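Local coordinates for cellulose 1,4-beta-cellobiosidase (Thermobifida fusca, PDB 4JJJ), which probably cleaves cellobiose units from cellulose chains through its glycoside hydrolase family 48 catalytic domain, the part of the longer enzyme present here, at residues E423-L428 / A439-W444. The protein carries 1 engineered substitution. Residues are numbered along the deposited sequence; the frame is centred on the assembly and turned at random.
Sequences ERVAQL and AILDKW. With CA (calcium ion), chain G.
Leu441 packs against Val425 and Ala426 in a small, buried van der Waals contact of apolar side chains between consecutive helices, 416-432 and 435-450, of the (α/α)6 barrel of this family 48 catalytic domain. Both methyls of Leu441 face helix 416-432: Leu441 CD1 lies 3.8 Å from Ala426 CA and also touches the carbonyl O of Val425, while Leu441 CD2 meets Ala426 CB at 4.0 Å. Val425, its CG1 anti to the backbone N (chi1 179°), brings that methyl within 4.0 Å of Leu441 CG, and the two side chains run past each other in opposite directions. The short side chain of Ala426 is consistent with this close approach to the backbone, the CA atoms of Ala426 and Leu441 being 7.1 Å apart. With an alanine at Leu441 both methyls are gone, which is likely to open a gap beside Ala426 and take from Val425 CG1 its neighbour on helix 435-450. One residue on, Asp442 OD2 binds a calcium ion at 2.2 Å, a site shared with Glu438 and three waters; Asp442 OD1 accepts a hydrogen bond from one of these waters and is also hydrogen-bonded to Tyr512 OH. Met422 and Tyr429 of helix 416-432 also touch Leu441, while Val425 packs on Val329 of helix 329-337 and Ala426 on Tyr511 of helix 499-516.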
ATOM      1  N   GLU A 423      11.249   8.514  -4.958  1.00  5.11           N
ATOM      2  CA  GLU A 423      10.634   9.395  -6.029  1.00  5.24           C
ATOM      3  C   GLU A 423       9.870  10.588  -5.408  1.00  5.14           C
ATOM      4  O   GLU A 423       9.964  11.698  -5.920  1.00  5.93           O
ATOM      5  CB  GLU A 423       9.679   8.630  -6.911  1.00  6.36           C
ATOM      6  CG  GLU A 423       9.328   9.395  -8.182  1.00  6.68           C
ATOM      7  CD  GLU A 423       8.313   8.700  -9.029  1.00  7.65           C
ATOM      8  OE1 GLU A 423       8.521   7.496  -9.295  1.00  8.97           O
ATOM      9  OE2 GLU A 423       7.384   9.393  -9.415  1.00  9.19           O
ATOM     10  N   ARG A 424       9.238  10.340  -4.268  1.00  5.02           N
ATOM     11  CA  ARG A 424       8.469  11.386  -3.655  1.00  5.11           C
ATOM     12  C   ARG A 424       9.452  12.427  -3.017  1.00  5.08           C
ATOM     13  O   ARG A 424       9.202  13.627  -3.079  1.00  4.90           O
ATOM     14  CB  ARG A 424       7.569  10.827  -2.576  1.00  4.65           C
ATOM     15  CG  ARG A 424       6.529   9.794  -3.077  1.00  4.50           C
ATOM     16  CD  ARG A 424       6.191   8.840  -1.962  1.00  4.85           C
ATOM     17  NE  ARG A 424       5.332   7.790  -2.460  1.00  5.11           N
ATOM     18  CZ  ARG A 424       5.176   6.575  -1.925  1.00  4.96           C
ATOM     19  NH1 ARG A 424       5.790   6.294  -0.834  1.00  4.77           N
ATOM     20  NH2 ARG A 424       4.452   5.642  -2.590  1.00  5.74           N
ATOM     21  N   VAL A 425      10.546  11.904  -2.435  1.00  5.58           N
ATOM     22  CA  VAL A 425      11.619  12.775  -1.903  1.00  5.07           C
ATOM     23  C   VAL A 425      12.214  13.608  -3.037  1.00  4.78           C
ATOM     24  O   VAL A 425      12.460  14.809  -2.852  1.00  4.98           O
ATOM     25  CB  VAL A 425      12.690  11.919  -1.173  1.00  4.97           C
ATOM     26  CG1 VAL A 425      13.815  12.806  -0.637  1.00  5.50           C
ATOM     27  CG2 VAL A 425      12.003  11.137  -0.045  1.00  5.34           C
ATOM     28  N   ALA A 426      12.493  12.982  -4.199  1.00  4.72           N
ATOM     29  CA  ALA A 426      13.000  13.700  -5.329  1.00  4.92           C
ATOM     30  C   ALA A 426      12.025  14.709  -5.838  1.00  5.49           C
ATOM     31  O   ALA A 426      12.450  15.804  -6.325  1.00  4.96           O
ATOM     32  CB  ALA A 426      13.445  12.712  -6.414  1.00  5.51           C
ATOM     33  N   GLN A 427      10.737  14.361  -5.848  1.00  5.68           N
ATOM     34  CA  GLN A 427       9.740  15.308  -6.311  1.00  6.17           C
ATOM     35  C   GLN A 427       9.723  16.564  -5.362  1.00  5.93           C
ATOM     36  O   GLN A 427       9.677  17.686  -5.856  1.00  6.77           O
ATOM     37  CB  GLN A 427       8.367  14.743  -6.364  1.00  6.87           C
ATOM     38  CG  GLN A 427       8.101  13.797  -7.540  1.00  7.11           C
ATOM     39  CD  GLN A 427       6.609  13.460  -7.659  1.00  7.73           C
ATOM     40  OE1 GLN A 427       5.761  13.774  -6.859  1.00  7.68           O
ATOM     41  NE2 GLN A 427       6.341  12.741  -8.695  1.00 12.52           N
ATOM     42  N   LEU A 428       9.762  16.350  -4.065  1.00  6.05           N
ATOM     43  CA  LEU A 428       9.861  17.476  -3.140  1.00  6.07           C
ATOM     44  C   LEU A 428      11.054  18.337  -3.456  1.00  6.43           C
ATOM     45  O   LEU A 428      10.957  19.600  -3.489  1.00  6.20           O
ATOM     46  CB  LEU A 428       9.895  16.961  -1.705  1.00  6.18           C
ATOM     47  CG  LEU A 428      10.074  18.029  -0.670  1.00  6.26           C
ATOM     48  CD1 LEU A 428       8.767  18.889  -0.630  1.00  6.99           C
ATOM     49  CD2 LEU A 428      10.356  17.388   0.700  1.00  6.35           C
ATOM     50  N   ALA A 439      19.852  16.072   1.093  1.00  6.66           N
ATOM     51  CA  ALA A 439      20.867  15.272   1.802  1.00  7.17           C
ATOM     52  C   ALA A 439      20.597  13.815   1.674  1.00  6.55           C
ATOM     53  O   ALA A 439      21.545  13.041   1.480  1.00  7.94           O
ATOM     54  CB  ALA A 439      20.967  15.673   3.234  1.00  7.28           C
ATOM     55  N   ILE A 440      19.327  13.400   1.809  1.00  6.13           N
ATOM     56  CA  ILE A 440      19.003  11.970   1.593  1.00  6.14           C
ATOM     57  C   ILE A 440      19.359  11.521   0.186  1.00  6.20           C
ATOM     58  O   ILE A 440      20.024  10.451  -0.047  1.00  5.90           O
ATOM     59  CB  ILE A 440      17.498  11.746   1.911  1.00  6.14           C
ATOM     60  CG1 ILE A 440      17.188  11.991   3.357  1.00  6.57           C
ATOM     61  CG2 ILE A 440      17.139  10.290   1.578  1.00  6.74           C
ATOM     62  CD1 ILE A 440      15.718  12.090   3.688  1.00  6.18           C
ATOM     63  N   LEU A 441      18.910  12.287  -0.807  1.00  6.22           N
ATOM     64  CA  LEU A 441      19.145  11.967  -2.196  1.00  5.75           C
ATOM     65  C   LEU A 441      20.625  11.914  -2.573  1.00  6.04           C
ATOM     66  O   LEU A 441      21.079  11.014  -3.309  1.00  5.91           O
ATOM     67  CB  LEU A 441      18.461  13.036  -3.019  1.00  5.70           C
ATOM     68  CG  LEU A 441      16.957  12.934  -3.028  1.00  6.28           C
ATOM     69  CD1 LEU A 441      16.315  14.256  -3.453  1.00  6.15           C
ATOM     70  CD2 LEU A 441      16.508  11.845  -3.992  1.00  6.68           C
ATOM     71  N   ASP A 442      21.448  12.845  -2.009  1.00  6.53           N
ATOM     72  CA  ASP A 442      22.844  12.865  -2.391  1.00  7.85           C
ATOM     73  C   ASP A 442      23.554  11.583  -1.970  1.00  8.22           C
ATOM     74  O   ASP A 442      24.576  11.250  -2.610  1.00  8.47           O
ATOM     75  CB  ASP A 442      23.515  14.120  -1.780  1.00  9.48           C
ATOM     76  CG  ASP A 442      23.192  15.429  -2.545  1.00 10.22           C
ATOM     77  OD1 ASP A 442      22.652  15.478  -3.638  1.00 11.60           O
ATOM     78  OD2 ASP A 442      23.553  16.462  -1.898  1.00 12.37           O
ATOM     79  N   LYS A 443      23.110  10.947  -0.889  1.00  7.61           N
ATOM     80  CA  LYS A 443      23.676   9.672  -0.495  1.00  7.90           C
ATOM     81  C   LYS A 443      22.986   8.466  -1.146  1.00  7.74           C
ATOM     82  O   LYS A 443      23.631   7.470  -1.442  1.00  8.42           O
ATOM     83  CB  LYS A 443      23.624   9.618   1.011  1.00  9.39           C
ATOM     84  CG  LYS A 443      24.294   8.366   1.557  1.00 11.14           C
ATOM     85  CD  LYS A 443      24.494   8.329   3.069  1.00 13.19           C
ATOM     86  CE  LYS A 443      25.240   7.064   3.514  1.00 14.95           C
ATOM     87  NZ  LYS A 443      25.592   7.050   4.996  1.00 16.72           N
ATOM     88  N   TRP A 444      21.700   8.546  -1.375  1.00  6.28           N
ATOM     89  CA  TRP A 444      20.976   7.405  -1.974  1.00  6.07           C
ATOM     90  C   TRP A 444      21.223   7.211  -3.432  1.00  6.37           C
ATOM     91  O   TRP A 444      21.344   6.088  -3.906  1.00  6.56           O
ATOM     92  CB  TRP A 444      19.416   7.579  -1.678  1.00  5.52           C
ATOM     93  CG  TRP A 444      18.563   6.471  -2.130  1.00  5.61           C
ATOM     94  CD1 TRP A 444      18.118   5.424  -1.337  1.00  6.00           C
ATOM     95  CD2 TRP A 444      18.015   6.263  -3.416  1.00  5.39           C
ATOM     96  NE1 TRP A 444      17.355   4.597  -2.048  1.00  5.84           N
ATOM     97  CE2 TRP A 444      17.291   5.038  -3.357  1.00  5.44           C
ATOM     98  CE3 TRP A 444      18.074   6.939  -4.611  1.00  5.20           C
ATOM     99  CZ2 TRP A 444      16.597   4.534  -4.449  1.00  6.07           C
ATOM    100  CZ3 TRP A 444      17.422   6.408  -5.716  1.00  5.83           C
ATOM    101  CH2 TRP A 444      16.705   5.248  -5.632  1.00  5.94           C
TER
HETATM  102 CA    CA G 706      23.823  18.374  -3.036  1.00 31.01          CA
HETATM  103  O   HOH W   1      22.331  17.872  -4.871  1.00 19.35           O
HETATM  104  O   HOH W   2      24.287  19.020  -5.268  1.00 17.81           O
HETATM  105  O   HOH W   3      25.698  19.509  -2.758  0.50 32.30           O